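Cyanuric acid amidohydrolase (Azorhizobium caulinodans, PDB 4NQ3) hydrolyses cyanuric acid, opening its s-triazine ring to give carboxybiuret, which decarboxylates spontaneously to biuret, in the breakdown of herbicides such as atrazine. Local coordinates at residues P115-E120 / K156-T161; I260-V265 / A322-H327; F316-L321 / I330-G335. All coordinates share one frame; numbering follows the deposited sequence.

Interaction 1 (P115-E120 / K156-T161); sequences PDLPFE and KCPLLT. With SO4 (sulfate ion), chain H.
Phe-119 meets Leu-160 and Leu-117 meets Pro-158, two apolar pairs that hold the loop 115-120 against the chain leaving strand 150-157. The Phe-119 side chain lies alongside the methyl CD2 of Leu-160. Its CB is 4.1 Å from Leu-160 CD2. Its CG is equally near that methyl, and Phe-119 CD1 comes closest, at 3.8 Å from Leu-160 CD2. Farther out, Phe-119 CE1 is already 4.4 Å from the same carbon. One methyl therefore serves the root and one flank of the ring, and the two side chains run past each other in opposite directions. In Leu-160, CG is anti to the carbonyl carbon (chi1 -60°), which lets the branch end reach the ring although CB does not aim at it. Leu-117 starts out toward 156-161, and its CD2 touches Pro-158 CG at 3.6 Å. These two side chains cross at about a right angle. Thr-161 is the N-cap of helix 162-170. Its OG1 also hydrogen-bonds a sulfate ion, probably from the crystallisation liquor, with OG1 to sulfate O3 at 3.3 Å. Two residues before Pro-158, on the strand, is the active-site Lys-156, whose NZ is hydrogen-bonded to Ser-226 OG. The contact sits between helices: Leu-117 rests on helix 125-141, while Phe-119 and Leu-160 both touch helix 162-170.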
loop_
_atom_site.group_PDB
_atom_site.type_symbol
_atom_site.label_atom_id
_atom_site.label_comp_id
_atom_site.label_asym_id
_atom_site.label_seq_id
_atom_site.Cartn_x
_atom_site.Cartn_y
_atom_site.Cartn_z
ATOM N N PRO A 115 -7.830 15.780 -30.132
ATOM C CA PRO A 115 -7.462 17.008 -29.443
ATOM C C PRO A 115 -7.592 16.777 -27.957
ATOM O O PRO A 115 -8.180 15.764 -27.537
ATOM C CB PRO A 115 -8.505 18.014 -29.922
ATOM C CG PRO A 115 -9.134 17.379 -31.115
ATOM C CD PRO A 115 -9.099 15.919 -30.856
ATOM N N ASP A 116 -7.138 17.747 -27.179
ATOM C CA ASP A 116 -7.291 17.679 -25.750
ATOM C C ASP A 116 -8.766 17.503 -25.402
ATOM O O ASP A 116 -9.659 17.923 -26.148
ATOM C CB ASP A 116 -6.704 18.930 -25.122
ATOM C CG ASP A 116 -5.193 18.836 -24.963
ATOM O OD1 ASP A 116 -4.597 17.872 -25.525
ATOM O OD2 ASP A 116 -4.608 19.735 -24.294
ATOM N N LEU A 117 -9.009 16.820 -24.293
ATOM C CA LEU A 117 -10.357 16.554 -23.808
ATOM C C LEU A 117 -10.705 17.490 -22.668
ATOM O O LEU A 117 -10.076 17.407 -21.603
ATOM C CB LEU A 117 -10.465 15.109 -23.321
ATOM C CG LEU A 117 -11.770 14.733 -22.630
ATOM C CD1 LEU A 117 -12.902 14.676 -23.632
ATOM C CD2 LEU A 117 -11.628 13.424 -21.859
ATOM N N PRO A 118 -11.714 18.361 -22.874
ATOM C CA PRO A 118 -12.242 19.255 -21.825
ATOM C C PRO A 118 -12.577 18.461 -20.568
ATOM O O PRO A 118 -13.200 17.411 -20.685
ATOM C CB PRO A 118 -13.504 19.839 -22.447
ATOM C CG PRO A 118 -13.325 19.662 -23.928
ATOM C CD PRO A 118 -12.511 18.418 -24.110
ATOM N N PHE A 119 -12.140 18.925 -19.403
ATOM C CA PHE A 119 -12.311 18.154 -18.172
ATOM C C PHE A 119 -13.775 17.840 -17.885
ATOM O O PHE A 119 -14.096 16.868 -17.197
ATOM C CB PHE A 119 -11.703 18.905 -16.990
ATOM C CG PHE A 119 -10.205 18.948 -17.004
ATOM C CD1 PHE A 119 -9.479 17.944 -17.612
ATOM C CD2 PHE A 119 -9.524 20.025 -16.447
ATOM C CE1 PHE A 119 -8.091 17.987 -17.625
ATOM C CE2 PHE A 119 -8.135 20.088 -16.468
ATOM C CZ PHE A 119 -7.420 19.075 -17.060
ATOM N N GLU A 120 -14.670 18.659 -18.416
ATOM C CA GLU A 120 -16.091 18.471 -18.144
ATOM C C GLU A 120 -16.731 17.546 -19.170
ATOM O O GLU A 120 -17.936 17.281 -19.107
ATOM C CB GLU A 120 -16.807 19.813 -18.100
ATOM C CG GLU A 120 -16.689 20.618 -19.372
ATOM C CD GLU A 120 -15.407 21.436 -19.440
ATOM O OE1 GLU A 120 -15.415 22.499 -20.102
ATOM O OE2 GLU A 120 -14.398 21.027 -18.809
ATOM N N LYS A 156 -5.769 5.067 -25.127
ATOM C CA LYS A 156 -5.154 5.686 -23.972
ATOM C C LYS A 156 -5.953 6.935 -23.663
ATOM O O LYS A 156 -6.108 7.789 -24.532
ATOM C CB LYS A 156 -3.703 6.036 -24.250
ATOM C CG LYS A 156 -2.961 6.522 -23.029
ATOM C CD LYS A 156 -2.661 5.381 -22.141
ATOM C CE LYS A 156 -2.555 5.798 -20.695
ATOM N NZ LYS A 156 -2.437 4.609 -19.790
ATOM N N CYS A 157 -6.504 7.035 -22.457
ATOM C CA CYS A 157 -7.365 8.179 -22.146
ATOM C C CYS A 157 -6.913 8.893 -20.883
ATOM O O CYS A 157 -6.195 8.324 -20.071
ATOM C CB CYS A 157 -8.811 7.730 -21.972
ATOM S SG CYS A 157 -8.948 6.405 -20.730
ATOM N N PRO A 158 -7.386 10.126 -20.684
ATOM C CA PRO A 158 -6.926 10.953 -19.569
ATOM C C PRO A 158 -7.622 10.598 -18.274
ATOM O O PRO A 158 -8.337 9.594 -18.254
ATOM C CB PRO A 158 -7.283 12.374 -20.025
ATOM C CG PRO A 158 -8.431 12.198 -20.909
ATOM C CD PRO A 158 -8.210 10.898 -21.630
ATOM N N LEU A 159 -7.364 11.365 -17.211
ATOM C CA LEU A 159 -8.051 11.191 -15.932
ATOM C C LEU A 159 -8.097 12.531 -15.225
ATOM O O LEU A 159 -7.553 13.512 -15.723
ATOM C CB LEU A 159 -7.349 10.144 -15.065
ATOM C CG LEU A 159 -5.864 10.382 -14.733
ATOM C CD1 LEU A 159 -5.687 11.476 -13.687
ATOM C CD2 LEU A 159 -5.204 9.112 -14.282
ATOM N N LEU A 160 -8.711 12.568 -14.050
ATOM C CA LEU A 160 -8.774 13.799 -13.268
ATOM C C LEU A 160 -7.953 13.726 -11.972
ATOM O O LEU A 160 -7.943 12.713 -11.260
ATOM C CB LEU A 160 -10.225 14.136 -12.922
ATOM C CG LEU A 160 -11.162 14.350 -14.107
ATOM C CD1 LEU A 160 -12.543 14.712 -13.618
ATOM C CD2 LEU A 160 -10.620 15.451 -15.001
ATOM N N THR A 161 -7.246 14.809 -11.681
ATOM C CA THR A 161 -6.613 14.978 -10.387
ATOM C C THR A 161 -7.361 16.061 -9.624
ATOM O O THR A 161 -8.169 16.789 -10.206
ATOM C CB THR A 161 -5.155 15.386 -10.509
ATOM O OG1 THR A 161 -5.103 16.679 -11.126
ATOM C CG2 THR A 161 -4.369 14.361 -11.341
HETATM S S SO4 H . -1.806 17.828 -12.498
HETATM O O1 SO4 H . -0.503 17.886 -13.172
HETATM O O2 SO4 H . -1.689 17.848 -11.030
HETATM O O3 SO4 H . -2.406 16.575 -12.938
HETATM O O4 SO4 H . -2.662 18.947 -12.920
#

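Interaction 2 (I260-V265 / A322-H327); sequences IDVTPV and AGVVGH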
loop_
_atom_site.group_PDB
_atom_site.type_symbol
_atom_site.label_atom_id
_atom_site.label_comp_id
_atom_site.label_asym_id
_atom_site.label_seq_id
_atom_site.Cartn_x
_atom_site.Cartn_y
_atom_site.Cartn_z
ATOM N N ILE A 260 -11.384 -15.866 -14.474
ATOM C CA ILE A 260 -10.646 -17.108 -14.646
ATOM C C ILE A 260 -11.095 -17.867 -15.888
ATOM O O ILE A 260 -10.818 -19.063 -16.043
ATOM C CB ILE A 260 -10.765 -18.021 -13.421
ATOM C CG1 ILE A 260 -12.228 -18.317 -13.116
ATOM C CG2 ILE A 260 -10.069 -17.399 -12.221
ATOM C CD1 ILE A 260 -12.401 -19.188 -11.930
ATOM N N ASP A 261 -11.759 -17.154 -16.793
ATOM C CA ASP A 261 -12.227 -17.758 -18.033
ATOM C C ASP A 261 -11.116 -17.743 -19.079
ATOM O O ASP A 261 -10.974 -16.773 -19.825
ATOM C CB ASP A 261 -13.465 -17.025 -18.548
ATOM C CG ASP A 261 -14.084 -17.709 -19.748
ATOM O OD1 ASP A 261 -13.914 -18.947 -19.868
ATOM O OD2 ASP A 261 -14.741 -17.013 -20.562
ATOM N N VAL A 262 -10.319 -18.809 -19.123
ATOM C CA VAL A 262 -9.122 -18.826 -19.965
ATOM C C VAL A 262 -9.412 -19.478 -21.303
ATOM O O VAL A 262 -8.508 -19.637 -22.123
ATOM C CB VAL A 262 -7.929 -19.551 -19.287
ATOM C CG1 VAL A 262 -7.283 -18.667 -18.219
ATOM C CG2 VAL A 262 -8.376 -20.880 -18.711
ATOM N N THR A 263 -10.665 -19.881 -21.511
ATOM C CA THR A 263 -11.061 -20.580 -22.737
ATOM C C THR A 263 -10.964 -19.750 -24.040
ATOM O O THR A 263 -10.579 -20.284 -25.080
ATOM C CB THR A 263 -12.490 -21.105 -22.595
ATOM O OG1 THR A 263 -13.261 -20.121 -21.901
ATOM C CG2 THR A 263 -12.523 -22.354 -21.750
ATOM N N PRO A 264 -11.301 -18.446 -23.991
ATOM C CA PRO A 264 -11.126 -17.524 -25.127
ATOM C C PRO A 264 -9.725 -17.501 -25.732
ATOM O O PRO A 264 -9.593 -17.319 -26.954
ATOM C CB PRO A 264 -11.444 -16.164 -24.518
ATOM C CG PRO A 264 -12.447 -16.475 -23.467
ATOM C CD PRO A 264 -12.060 -17.817 -22.896
ATOM N N VAL A 265 -8.700 -17.653 -24.894
ATOM C CA VAL A 265 -7.324 -17.652 -25.378
ATOM C C VAL A 265 -6.985 -18.964 -26.101
ATOM O O VAL A 265 -6.348 -18.966 -27.157
ATOM C CB VAL A 265 -6.320 -17.426 -24.213
ATOM C CG1 VAL A 265 -4.892 -17.672 -24.659
ATOM C CG2 VAL A 265 -6.444 -16.025 -23.720
ATOM N N ALA A 322 -0.931 -16.329 -17.924
ATOM C CA ALA A 322 0.451 -16.785 -17.910
ATOM C C ALA A 322 0.524 -18.292 -17.715
ATOM O O ALA A 322 1.381 -18.965 -18.286
ATOM C CB ALA A 322 1.225 -16.079 -16.813
ATOM N N GLY A 323 -0.396 -18.823 -16.924
ATOM C CA GLY A 323 -0.473 -20.257 -16.712
ATOM C C GLY A 323 -0.832 -21.026 -17.975
ATOM O O GLY A 323 -0.534 -22.219 -18.098
ATOM N N VAL A 324 -1.465 -20.341 -18.919
ATOM C CA VAL A 324 -1.931 -20.973 -20.141
ATOM C C VAL A 324 -0.900 -20.804 -21.227
ATOM O O VAL A 324 -0.618 -21.717 -22.004
ATOM C CB VAL A 324 -3.274 -20.374 -20.625
ATOM C CG1 VAL A 324 -3.621 -20.888 -22.010
ATOM C CG2 VAL A 324 -4.399 -20.679 -19.622
ATOM N N VAL A 325 -0.338 -19.613 -21.291
ATOM C CA VAL A 325 0.486 -19.273 -22.428
ATOM C C VAL A 325 1.963 -19.541 -22.101
ATOM O O VAL A 325 2.809 -19.536 -22.984
ATOM C CB VAL A 325 0.222 -17.802 -22.853
ATOM C CG1 VAL A 325 0.746 -16.852 -21.814
ATOM C CG2 VAL A 325 0.833 -17.505 -24.192
ATOM N N GLY A 326 2.269 -19.825 -20.838
ATOM C CA GLY A 326 3.610 -20.268 -20.483
ATOM C C GLY A 326 4.719 -19.247 -20.249
ATOM O O GLY A 326 5.875 -19.615 -20.047
ATOM N N HIS A 327 4.383 -17.963 -20.287
ATOM C CA HIS A 327 5.355 -16.914 -19.986
ATOM C C HIS A 327 4.683 -15.700 -19.393
ATOM O O HIS A 327 3.460 -15.635 -19.324
ATOM C CB HIS A 327 6.132 -16.520 -21.228
ATOM C CG HIS A 327 5.321 -15.794 -22.252
ATOM N ND1 HIS A 327 5.334 -14.421 -22.374
ATOM C CD2 HIS A 327 4.500 -16.254 -23.228
ATOM C CE1 HIS A 327 4.547 -14.064 -23.376
ATOM N NE2 HIS A 327 4.029 -15.158 -23.911
#
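In repeating unit C the start of helix 263-271, with Val-262 just before it, packs against Val-324 in the last turn of helix 309-325. Val-324 carries the contact alone on its side. Its methyl CG2 is set against the Val-262 side chain, 3.7 Å from Val-262 CB and 3.8 Å from Val-262 CG1. The other methyl, CG1, turns to Val-265, where it lies 4.4 Å from Val-265 CG1, a looser touch. The rotation of Val-324 explains this split: CG1 is anti to the backbone N (chi1 171°) and CG2 is anti to the carbonyl carbon, so each methyl serves one valine. Val-262 and Val-265 both point toward Val-324 and meet its two methyls. Helix 309-325 ends directly after this point. Gly-326 N bonds Ala-322 O at 2.8 Å, and Gly-326 itself takes a left-handed conformation with phi 83°. Its carbonyl O accepts a hydrogen bond from Arg-295 of the third subunit. His-327 ties the chain beyond the helix to its surroundings, with ND1 bonded to Glu-329 N and NE2 to Thr-280 O. One bond is to an N-H and the other to a carbonyl, which is consistent with a neutral ring protonated on NE2. Val-262 also packs on Gly-323 of the third subunit, and Val-265 on Val-347 of strand 345-352. The contact itself is made of aliphatic carbon only. It probably rests on van der Waals contact and the burial of apolar surface, while polar ties such as those of His-327 and Gly-326 O go to other parts of the chain and to the third subunit.

Interaction 3 (F316-L321 / I330-G335); sequences FVAGAL and IYVSGG. With BR8 (barbituric acid), chain C.
A beta-alpha-beta crossover in repeating unit C brings helix 309-325 over strand 331-334, where Ile-330 and Val-332 meet Ala-318 and Leu-321, and the strand ends in the substrate pocket. The segment axes approach to 8.8 Å and run roughly antiparallel, at 151°. Val-332 lies under the middle of the helix. Its CG2 is 4.1 Å from Ala-318 CB and equally near Ala-318 CA, so the small alanine lets the strand side chain reach the helix backbone. Val-332 CG1 turns instead to Val-317 CG1, at 4.4 Å. Ile-330 reaches in with its tip: CD1 is 3.7 Å from Ala-318 O and 4.1 Å from Leu-321 CB. Its CG1 stands between the backbone N and the carbonyl carbon (chi1 59°), which carries CD1 up to the helix. Side chains alternate along the strand, and Tyr-331 and Ser-333 face away from the helix. At the pocket end, Gly-334 N donates to O4 of barbituric acid at 2.8 Å, with a nearly straight bond of 167°. Ser-333 OG lies 3.4 Å from the same O4 of barbituric acid, a weak and unsettled bond. Ser-333 OG also bonds Lys-285, consistent with one of the three potential Ser-Lys dyads. Arg-314, from the same helix, binds the ligand too. The strand thus has two chemistries: an apolar face seated on the helix, and a polar end whose backbone N-H grips a ligand carbonyl.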
loop_
_atom_site.group_PDB
_atom_site.type_symbol
_atom_site.label_atom_id
_atom_site.label_comp_id
_atom_site.label_asym_id
_atom_site.label_seq_id
_atom_site.Cartn_x
_atom_site.Cartn_y
_atom_site.Cartn_z
ATOM N N PHE A 316 -4.188 -11.067 -10.684
ATOM C CA PHE A 316 -4.944 -12.307 -10.742
ATOM C C PHE A 316 -5.099 -12.814 -12.161
ATOM O O PHE A 316 -4.732 -13.951 -12.464
ATOM C CB PHE A 316 -6.318 -12.119 -10.119
ATOM C CG PHE A 316 -7.003 -13.400 -9.792
ATOM C CD1 PHE A 316 -6.484 -14.251 -8.807
ATOM C CD2 PHE A 316 -8.182 -13.763 -10.455
ATOM C CE1 PHE A 316 -7.125 -15.446 -8.492
ATOM C CE2 PHE A 316 -8.844 -14.971 -10.143
ATOM C CZ PHE A 316 -8.314 -15.808 -9.164
ATOM N N VAL A 317 -5.611 -11.971 -13.049
ATOM C CA VAL A 317 -5.784 -12.406 -14.427
ATOM C C VAL A 317 -4.433 -12.664 -15.118
ATOM O O VAL A 317 -4.341 -13.551 -15.964
ATOM C CB VAL A 317 -6.581 -11.369 -15.250
ATOM C CG1 VAL A 317 -6.563 -11.722 -16.746
ATOM C CG2 VAL A 317 -8.000 -11.236 -14.710
ATOM N N ALA A 318 -3.385 -11.917 -14.766
ATOM C CA ALA A 318 -2.080 -12.150 -15.391
ATOM C C ALA A 318 -1.625 -13.576 -15.091
ATOM O O ALA A 318 -1.123 -14.288 -15.968
ATOM C CB ALA A 318 -1.041 -11.133 -14.919
ATOM N N GLY A 319 -1.846 -13.998 -13.852
ATOM C CA GLY A 319 -1.514 -15.345 -13.447
ATOM C C GLY A 319 -2.297 -16.383 -14.235
ATOM O O GLY A 319 -1.712 -17.340 -14.736
ATOM N N ALA A 320 -3.611 -16.204 -14.368
ATOM C CA ALA A 320 -4.401 -17.167 -15.130
ATOM C C ALA A 320 -3.866 -17.312 -16.576
ATOM O O ALA A 320 -3.532 -18.416 -17.006
ATOM C CB ALA A 320 -5.876 -16.757 -15.138
ATOM N N LEU A 321 -3.721 -16.200 -17.297
ATOM C CA LEU A 321 -3.246 -16.230 -18.687
ATOM C C LEU A 321 -1.808 -16.771 -18.822
ATOM O O LEU A 321 -1.498 -17.545 -19.734
ATOM C CB LEU A 321 -3.338 -14.832 -19.295
ATOM C CG LEU A 321 -4.756 -14.301 -19.454
ATOM C CD1 LEU A 321 -4.760 -12.913 -20.029
ATOM C CD2 LEU A 321 -5.558 -15.208 -20.325
ATOM N N ILE A 330 3.260 -10.608 -20.820
ATOM C CA ILE A 330 1.936 -10.346 -21.394
ATOM C C ILE A 330 1.370 -8.976 -20.992
ATOM O O ILE A 330 1.657 -8.461 -19.912
ATOM C CB ILE A 330 0.939 -11.453 -20.991
ATOM C CG1 ILE A 330 0.816 -11.527 -19.488
ATOM C CG2 ILE A 330 1.446 -12.817 -21.396
ATOM C CD1 ILE A 330 0.228 -12.833 -19.078
ATOM N N TYR A 331 0.539 -8.405 -21.858
ATOM C CA TYR A 331 -0.036 -7.082 -21.628
ATOM C C TYR A 331 -1.411 -7.245 -20.988
ATOM O O TYR A 331 -2.364 -7.633 -21.639
ATOM C CB TYR A 331 -0.106 -6.284 -22.951
ATOM C CG TYR A 331 -0.792 -4.928 -22.838
ATOM C CD1 TYR A 331 -2.173 -4.838 -22.763
ATOM C CD2 TYR A 331 -0.068 -3.739 -22.819
ATOM C CE1 TYR A 331 -2.818 -3.627 -22.657
ATOM C CE2 TYR A 331 -0.714 -2.507 -22.715
ATOM C CZ TYR A 331 -2.098 -2.467 -22.630
ATOM O OH TYR A 331 -2.803 -1.278 -22.519
ATOM N N VAL A 332 -1.492 -7.010 -19.687
ATOM C CA VAL A 332 -2.755 -7.071 -18.953
ATOM C C VAL A 332 -3.073 -5.732 -18.323
ATOM O O VAL A 332 -2.266 -5.170 -17.609
ATOM C CB VAL A 332 -2.714 -8.111 -17.844
ATOM C CG1 VAL A 332 -4.043 -8.148 -17.112
ATOM C CG2 VAL A 332 -2.364 -9.461 -18.422
ATOM N N SER A 333 -4.286 -5.267 -18.537
ATOM C CA SER A 333 -4.695 -3.917 -18.185
ATOM C C SER A 333 -5.960 -3.980 -17.311
ATOM O O SER A 333 -6.864 -4.758 -17.599
ATOM C CB SER A 333 -4.940 -3.121 -19.462
ATOM O OG SER A 333 -5.583 -1.906 -19.173
ATOM N N GLY A 334 -6.021 -3.195 -16.241
ATOM C CA GLY A 334 -7.103 -3.328 -15.269
ATOM C C GLY A 334 -8.264 -2.385 -15.513
ATOM O O GLY A 334 -8.088 -1.336 -16.106
ATOM N N GLY A 335 -9.452 -2.758 -15.054
ATOM C CA GLY A 335 -10.627 -1.909 -15.156
ATOM C C GLY A 335 -11.331 -2.078 -16.489
ATOM O O GLY A 335 -10.910 -1.524 -17.508
HETATM N N1 BR8 C . -4.076 2.681 -16.426
HETATM C C2 BR8 C . -2.902 2.034 -16.250
HETATM O O2 BR8 C . -1.891 2.700 -16.142
HETATM N N3 BR8 C . -2.864 0.670 -16.184
HETATM C C4 BR8 C . -4.039 -0.117 -16.293
HETATM O O4 BR8 C . -3.966 -1.339 -16.222
HETATM C C5 BR8 C . -5.423 0.489 -16.536
HETATM C C6 BR8 C . -5.284 2.005 -16.569
HETATM O O8 BR8 C . -6.275 2.683 -16.723
#

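Interactions 2 and 3 share helix 309-325 and form one continuous packing layer, their centres 10 Å apart. Val-265 CG2 is 3.6 Å from Leu-321 CD2, and Val-262 also packs on Ala-320. Both contacts touch the third subunit. Interaction 1 belongs to repeating unit B, with its centre about 33 Å from that of interaction 2, across the centre of the chain. The centres of interactions 1 and 3 are 25 Å apart, but the strand end of each reaches the active site, and their nearest atoms are about 6 Å apart. Lys-156 NZ lies 4.2 Å from N1 of the barbituric acid whose O4 is held by 330-335. Interaction 2 is structural packing behind this site.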